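Local coordinates for protein aldehyde dehydrogenase (Anabaena variabilis, PDB 4H7N) that probably oxidises aldehydes to carboxylic acids with NAD+ as the electron acceptor, as a member of the aldehyde dehydrogenase family, at residues 151-163 and 185-199. Residues are numbered along the deposited sequence; the frame is centred on the assembly and turned at random.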
ATOM      1  N   LEU A 151      -4.506  12.484  11.559  1.00 21.36           N
ATOM      2  CA  LEU A 151      -4.989  12.840  12.867  1.00 22.35           C
ATOM      3  C   LEU A 151      -6.462  12.493  13.029  1.00 22.98           C
ATOM      4  O   LEU A 151      -6.843  11.987  14.065  1.00 24.21           O
ATOM      5  CB  LEU A 151      -4.809  14.338  13.177  1.00 22.55           C
ATOM      6  CG  LEU A 151      -3.342  14.715  13.440  1.00 22.24           C
ATOM      7  CD1 LEU A 151      -3.189  16.224  13.367  1.00 23.63           C
ATOM      8  CD2 LEU A 151      -2.878  14.261  14.798  1.00 23.22           C
ATOM      9  N   LEU A 152      -7.269  12.768  12.024  1.00 23.61           N
ATOM     10  CA  LEU A 152      -8.689  12.504  12.115  1.00 24.65           C
ATOM     11  C   LEU A 152      -8.995  11.022  12.175  1.00 24.70           C
ATOM     12  O   LEU A 152     -10.016  10.604  12.735  1.00 25.49           O
ATOM     13  CB  LEU A 152      -9.423  13.190  10.961  1.00 25.91           C
ATOM     14  CG  LEU A 152      -9.500  14.719  11.177  1.00 27.52           C
ATOM     15  CD1 LEU A 152      -9.844  15.501   9.913  1.00 28.62           C
ATOM     16  CD2 LEU A 152     -10.497  15.083  12.267  1.00 29.49           C
ATOM     17  N   ALA A 153      -8.120  10.228  11.588  1.00 24.20           N
ATOM     18  CA  ALA A 153      -8.224   8.782  11.636  1.00 25.20           C
ATOM     19  C   ALA A 153      -8.019   8.262  13.050  1.00 26.54           C
ATOM     20  O   ALA A 153      -8.396   7.126  13.341  1.00 27.45           O
ATOM     21  CB  ALA A 153      -7.201   8.118  10.723  1.00 24.31           C
ATOM     22  N   GLY A 154      -7.433   9.078  13.916  1.00 24.55           N
ATOM     23  CA  GLY A 154      -7.096   8.641  15.244  1.00 25.86           C
ATOM     24  C   GLY A 154      -5.624   8.324  15.480  1.00 24.89           C
ATOM     25  O   GLY A 154      -5.291   7.839  16.520  1.00 25.35           O
ATOM     26  N   CYS A 155      -4.758   8.686  14.549  1.00 24.52           N
ATOM     27  CA  CYS A 155      -3.321   8.529  14.695  1.00 23.49           C
ATOM     28  C   CYS A 155      -2.720   9.704  15.440  1.00 23.99           C
ATOM     29  O   CYS A 155      -3.177  10.807  15.316  1.00 25.08           O
ATOM     30  CB  CYS A 155      -2.664   8.543  13.315  1.00 23.67           C
ATOM     31  SG  CYS A 155      -3.318   7.379  12.065  1.00 23.96           S
ATOM     32  N   ALA A 156      -1.627   9.464  16.151  1.00 24.38           N
ATOM     33  CA  ALA A 156      -0.678  10.519  16.463  1.00 23.57           C
ATOM     34  C   ALA A 156       0.321  10.673  15.312  1.00 23.89           C
ATOM     35  O   ALA A 156       0.572   9.722  14.519  1.00 22.70           O
ATOM     36  CB  ALA A 156       0.049  10.215  17.763  1.00 25.10           C
ATOM     37  N   VAL A 157       0.825  11.901  15.143  1.00 23.12           N
ATOM     38  CA  VAL A 157       1.631  12.202  13.991  1.00 22.18           C
ATOM     39  C   VAL A 157       2.855  13.000  14.437  1.00 22.94           C
ATOM     40  O   VAL A 157       2.708  13.999  15.181  1.00 22.97           O
ATOM     41  CB  VAL A 157       0.855  13.032  12.958  1.00 22.76           C
ATOM     42  CG1 VAL A 157       1.711  13.261  11.728  1.00 23.66           C
ATOM     43  CG2 VAL A 157      -0.475  12.389  12.586  1.00 23.08           C
ATOM     44  N   VAL A 158       4.038  12.541  14.031  1.00 22.54           N
ATOM     45  CA  VAL A 158       5.296  13.318  14.177  1.00 22.82           C
ATOM     46  C   VAL A 158       5.684  13.917  12.832  1.00 21.18           C
ATOM     47  O   VAL A 158       5.865  13.206  11.860  1.00 21.02           O
ATOM     48  CB  VAL A 158       6.462  12.451  14.683  1.00 24.77           C
ATOM     49  CG1 VAL A 158       7.683  13.310  14.921  1.00 25.54           C
ATOM     50  CG2 VAL A 158       6.110  11.846  16.003  1.00 28.34           C
ATOM     51  N   VAL A 159       5.752  15.226  12.759  1.00 20.83           N
ATOM     52  CA  VAL A 159       6.017  15.914  11.551  1.00 22.07           C
ATOM     53  C   VAL A 159       7.415  16.530  11.592  1.00 21.73           C
ATOM     54  O   VAL A 159       7.721  17.281  12.511  1.00 22.40           O
ATOM     55  CB  VAL A 159       4.985  17.081  11.344  1.00 23.07           C
ATOM     56  CG1 VAL A 159       5.257  17.869  10.054  1.00 22.81           C
ATOM     57  CG2 VAL A 159       3.589  16.540  11.361  1.00 23.33           C
ATOM     58  N   LYS A 160       8.213  16.223  10.580  1.00 20.60           N
ATOM     59  CA  LYS A 160       9.577  16.731  10.404  1.00 23.45           C
ATOM     60  C   LYS A 160       9.670  17.485   9.084  1.00 22.72           C
ATOM     61  O   LYS A 160       9.936  16.906   8.025  1.00 22.33           O
ATOM     62  CB  LYS A 160      10.673  15.604  10.446  1.00 23.64           C
ATOM     63  CG  LYS A 160      12.022  16.288  10.669  1.00 26.23           C
ATOM     64  CD  LYS A 160      13.226  15.736   9.953  1.00 27.21           C
ATOM     65  CE  LYS A 160      13.108  15.742   8.447  1.00 25.54           C
ATOM     66  NZ  LYS A 160      13.632  16.982   7.943  1.00 27.08           N
ATOM     67  N   PRO A 161       9.411  18.776   9.126  1.00 22.95           N
ATOM     68  CA  PRO A 161       9.592  19.585   7.912  1.00 24.42           C
ATOM     69  C   PRO A 161      11.067  19.758   7.552  1.00 24.35           C
ATOM     70  O   PRO A 161      11.918  19.436   8.342  1.00 24.29           O
ATOM     71  CB  PRO A 161       8.930  20.930   8.255  1.00 24.39           C
ATOM     72  CG  PRO A 161       8.329  20.766   9.612  1.00 26.00           C
ATOM     73  CD  PRO A 161       9.026  19.605  10.281  1.00 25.41           C
ATOM     74  N   SER A 162      11.338  20.182   6.332  1.00 25.81           N
ATOM     75  CA  SER A 162      12.699  20.385   5.830  1.00 26.55           C
ATOM     76  C   SER A 162      13.331  21.474   6.630  1.00 26.85           C
ATOM     77  O   SER A 162      12.704  22.486   6.919  1.00 25.96           O
ATOM     78  CB  SER A 162      12.681  20.858   4.361  1.00 27.17           C
ATOM     79  OG  SER A 162      13.977  21.278   3.891  1.00 26.44           O
ATOM     80  N   GLU A 163      14.589  21.241   6.955  1.00 27.81           N
ATOM     81  CA  GLU A 163      15.453  22.202   7.568  1.00 28.45           C
ATOM     82  C   GLU A 163      15.659  23.448   6.723  1.00 27.24           C
ATOM     83  O   GLU A 163      16.060  24.488   7.255  1.00 25.48           O
ATOM     84  CB  GLU A 163      16.811  21.546   7.878  1.00 30.85           C
ATOM     85  CG  GLU A 163      17.729  21.310   6.691  1.00 33.50           C
ATOM     86  CD  GLU A 163      17.444  20.075   5.841  1.00 35.76           C
ATOM     87  OE1 GLU A 163      16.424  19.343   5.980  1.00 36.80           O
ATOM     88  OE2 GLU A 163      18.255  19.873   4.934  1.00 41.99           O
ATOM     89  N   VAL A 185      -0.413  14.715  20.764  1.00 29.72           N
ATOM     90  CA  VAL A 185      -0.442  13.778  19.633  1.00 29.09           C
ATOM     91  C   VAL A 185      -0.001  14.307  18.284  1.00 28.65           C
ATOM     92  O   VAL A 185       0.155  13.508  17.348  1.00 26.41           O
ATOM     93  CB  VAL A 185      -1.811  13.059  19.440  1.00 30.77           C
ATOM     94  CG1 VAL A 185      -2.130  12.211  20.662  1.00 31.26           C
ATOM     95  CG2 VAL A 185      -2.927  14.021  19.102  1.00 29.97           C
ATOM     96  N   LEU A 186       0.156  15.627  18.160  1.00 26.98           N
ATOM     97  CA  LEU A 186       0.751  16.237  17.002  1.00 25.82           C
ATOM     98  C   LEU A 186       2.047  16.814  17.502  1.00 27.87           C
ATOM     99  O   LEU A 186       2.047  17.751  18.327  1.00 27.18           O
ATOM    100  CB  LEU A 186      -0.127  17.351  16.474  1.00 25.58           C
ATOM    101  CG  LEU A 186       0.494  18.165  15.368  1.00 24.89           C
ATOM    102  CD1 LEU A 186       1.002  17.320  14.222  1.00 24.75           C
ATOM    103  CD2 LEU A 186      -0.517  19.169  14.843  1.00 25.17           C
ATOM    104  N   ILE A 187       3.142  16.208  17.073  1.00 26.88           N
ATOM    105  CA  ILE A 187       4.455  16.553  17.541  1.00 27.62           C
ATOM    106  C   ILE A 187       5.270  17.072  16.362  1.00 27.82           C
ATOM    107  O   ILE A 187       5.391  16.378  15.330  1.00 27.29           O
ATOM    108  CB  ILE A 187       5.168  15.285  18.069  1.00 30.09           C
ATOM    109  CG1 ILE A 187       4.340  14.597  19.142  1.00 31.57           C
ATOM    110  CG2 ILE A 187       6.513  15.650  18.651  1.00 32.13           C
ATOM    111  CD1 ILE A 187       3.977  15.472  20.319  1.00 33.67           C
ATOM    112  N   PHE A 188       5.827  18.267  16.482  1.00 25.65           N
ATOM    113  CA  PHE A 188       6.709  18.807  15.443  1.00 26.82           C
ATOM    114  C   PHE A 188       8.175  18.622  15.876  1.00 27.81           C
ATOM    115  O   PHE A 188       8.500  18.938  17.018  1.00 26.85           O
ATOM    116  CB  PHE A 188       6.493  20.293  15.277  1.00 27.59           C
ATOM    117  CG  PHE A 188       5.199  20.622  14.638  1.00 27.83           C
ATOM    118  CD1 PHE A 188       5.066  20.546  13.279  1.00 27.57           C
ATOM    119  CD2 PHE A 188       4.116  20.981  15.399  1.00 29.34           C
ATOM    120  CE1 PHE A 188       3.873  20.850  12.675  1.00 27.56           C
ATOM    121  CE2 PHE A 188       2.898  21.293  14.801  1.00 28.92           C
ATOM    122  CZ  PHE A 188       2.793  21.216  13.439  1.00 28.42           C
ATOM    123  N   VAL A 189       9.007  18.091  14.999  1.00 26.63           N
ATOM    124  CA  VAL A 189      10.429  17.945  15.270  1.00 28.75           C
ATOM    125  C   VAL A 189      11.202  18.608  14.145  1.00 28.86           C
ATOM    126  O   VAL A 189      10.762  18.654  13.016  1.00 28.66           O
ATOM    127  CB  VAL A 189      10.876  16.491  15.465  1.00 31.53           C
ATOM    128  CG1 VAL A 189      10.139  15.859  16.651  1.00 34.13           C
ATOM    129  CG2 VAL A 189      10.612  15.663  14.254  1.00 32.43           C
ATOM    130  N   GLU A 190      12.361  19.124  14.472  1.00 29.39           N
ATOM    131  CA  GLU A 190      13.192  19.873  13.518  1.00 33.16           C
ATOM    132  C   GLU A 190      14.400  19.048  13.147  1.00 32.32           C
ATOM    133  O   GLU A 190      14.925  18.288  13.986  1.00 33.80           O
ATOM    134  CB  GLU A 190      13.697  21.147  14.192  1.00 37.54           C
ATOM    135  CG  GLU A 190      12.635  22.210  14.358  1.00 46.31           C
ATOM    136  CD  GLU A 190      13.028  23.295  15.379  1.00 58.43           C
ATOM    137  OE1 GLU A 190      14.078  23.140  16.116  1.00 54.40           O
ATOM    138  OE2 GLU A 190      12.274  24.316  15.423  1.00 66.36           O
ATOM    139  N   GLY A 191      14.886  19.212  11.927  1.00 31.15           N
ATOM    140  CA  GLY A 191      16.125  18.578  11.580  1.00 32.08           C
ATOM    141  C   GLY A 191      16.253  18.385  10.119  1.00 31.12           C
ATOM    142  O   GLY A 191      15.319  18.672   9.381  1.00 28.54           O
ATOM    143  N   GLY A 192      17.425  17.894   9.710  1.00 31.68           N
ATOM    144  CA  GLY A 192      17.653  17.564   8.311  1.00 31.09           C
ATOM    145  C   GLY A 192      17.395  16.119   8.021  1.00 31.06           C
ATOM    146  O   GLY A 192      16.681  15.450   8.741  1.00 29.70           O
ATOM    147  N   GLY A 193      18.022  15.629   6.959  1.00 31.43           N
ATOM    148  CA  GLY A 193      17.810  14.294   6.480  1.00 33.10           C
ATOM    149  C   GLY A 193      18.098  13.221   7.504  1.00 34.16           C
ATOM    150  O   GLY A 193      17.393  12.218   7.554  1.00 34.37           O
ATOM    151  N   GLU A 194      19.125  13.413   8.321  1.00 35.69           N
ATOM    152  CA  GLU A 194      19.486  12.429   9.330  1.00 38.50           C
ATOM    153  C   GLU A 194      18.380  12.289  10.359  1.00 34.36           C
ATOM    154  O   GLU A 194      18.101  11.206  10.790  1.00 32.38           O
ATOM    155  CB  GLU A 194      20.785  12.789  10.048  1.00 42.69           C
ATOM    156  CG  GLU A 194      21.193  11.776  11.144  1.00 51.89           C
ATOM    157  CD  GLU A 194      21.571  10.364  10.630  1.00 58.40           C
ATOM    158  OE1 GLU A 194      21.586  10.111   9.399  1.00 66.20           O
ATOM    159  OE2 GLU A 194      21.883   9.484  11.464  1.00 60.37           O
ATOM    160  N   THR A 195      17.755  13.390  10.757  1.00 32.59           N
ATOM    161  CA  THR A 195      16.642  13.284  11.705  1.00 30.71           C
ATOM    162  C   THR A 195      15.460  12.541  11.096  1.00 28.83           C
ATOM    163  O   THR A 195      14.777  11.774  11.765  1.00 28.70           O
ATOM    164  CB  THR A 195      16.219  14.668  12.150  1.00 30.18           C
ATOM    165  OG1 THR A 195      17.329  15.289  12.753  1.00 30.04           O
ATOM    166  CG2 THR A 195      15.067  14.593  13.147  1.00 28.48           C
ATOM    167  N   GLY A 196      15.224  12.782   9.817  1.00 29.34           N
ATOM    168  CA  GLY A 196      14.202  12.046   9.069  1.00 29.23           C
ATOM    169  C   GLY A 196      14.464  10.550   9.048  1.00 30.66           C
ATOM    170  O   GLY A 196      13.558   9.713   9.310  1.00 27.57           O
ATOM    171  N   ALA A 197      15.695  10.188   8.726  1.00 28.96           N
ATOM    172  CA  ALA A 197      16.085   8.793   8.776  1.00 31.73           C
ATOM    173  C   ALA A 197      15.862   8.196  10.150  1.00 32.91           C
ATOM    174  O   ALA A 197      15.316   7.082  10.259  1.00 33.82           O
ATOM    175  CB  ALA A 197      17.555   8.615   8.338  1.00 33.46           C
ATOM    176  N   ASN A 198      16.278   8.908  11.205  1.00 32.32           N
ATOM    177  CA  ASN A 198      16.040   8.424  12.570  1.00 34.18           C
ATOM    178  C   ASN A 198      14.552   8.175  12.916  1.00 33.96           C
ATOM    179  O   ASN A 198      14.199   7.166  13.502  1.00 32.83           O
ATOM    180  CB  ASN A 198      16.650   9.351  13.618  1.00 38.86           C
ATOM    181  CG  ASN A 198      18.171   9.299  13.630  1.00 44.88           C
ATOM    182  OD1 ASN A 198      18.780   8.312  13.197  1.00 52.70           O
ATOM    183  ND2 ASN A 198      18.799  10.376  14.111  1.00 45.45           N
ATOM    184  N   LEU A 199      13.688   9.114  12.536  1.00 29.68           N
ATOM    185  CA  LEU A 199      12.260   8.998  12.770  1.00 27.82           C
ATOM    186  C   LEU A 199      11.652   7.776  12.197  1.00 26.03           C
ATOM    187  O   LEU A 199      10.747   7.220  12.798  1.00 25.96           O
ATOM    188  CB  LEU A 199      11.558  10.230  12.166  1.00 28.68           C
ATOM    189  CG  LEU A 199      10.068  10.371  12.377  1.00 28.94           C
ATOM    190  CD1 LEU A 199       9.809  10.479  13.875  1.00 29.83           C
ATOM    191  CD2 LEU A 199       9.616  11.608  11.615  1.00 28.73           C
TER
HETATM  192  O   HOH W   1      13.194  20.980  10.334  1.00 28.34           O
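Val185 meets Ala156 where two parallel strands begin to pair: its CB lies 3.8 Å from Ala156 CB, and its carbonyl O accepts the N-H of Val157. Leu186 follows on the face it shares with Val157, Val159 and Phe188, and its CD1, reaching forward, rests 3.9 Å from Val159 CG2. Ile187 is gripped through both its N-H and its C=O, its N giving to Val157 O and its O receiving from Val159 N at 2.8 Å. This is the regular parallel pattern, one residue bonding to two that flank its neighbour across the sheet. The Phe188 side chain runs alongside that of Val159, both pointing the same way, and is covered by Val169 and Leu172 of helix 169-176.

Val189 closes the pairing by donating to Val159 O, while its methyls turn to the other face; CG2 lies 3.8 Å from Val158 CG1. Past Phe188 the chain has left the strand, and Lys160 of strand 156-161 reaches over: with CG anti to the backbone N (chi1 -164°) and bends further out, its chain passes Val189 and brings NZ 2.8 Å from Gly191 O, above that carbonyl's plane. NZ also bonds Pro161 O, which a water links to Gly191 N. A methionine in its place would probably leave Gly191 O and Pro161 O without this shared donor, with the water still joining the two residues. Gly192, the N-cap, packs its CA 3.2 Å from Glu163 OE1, and Gly196 N lies 3.6 Å from Lys160 CD. Last, Leu199 of the new helix sets CD1 3.7 Å from Val158 CG1. Adjacent parallel strands joined through helix 169-176 form a right-handed beta-alpha-beta crossover, and the glycine-rich strand-turn-helix after it is consistent with the Rossmann-type nucleotide-binding domain of aldehyde dehydrogenases.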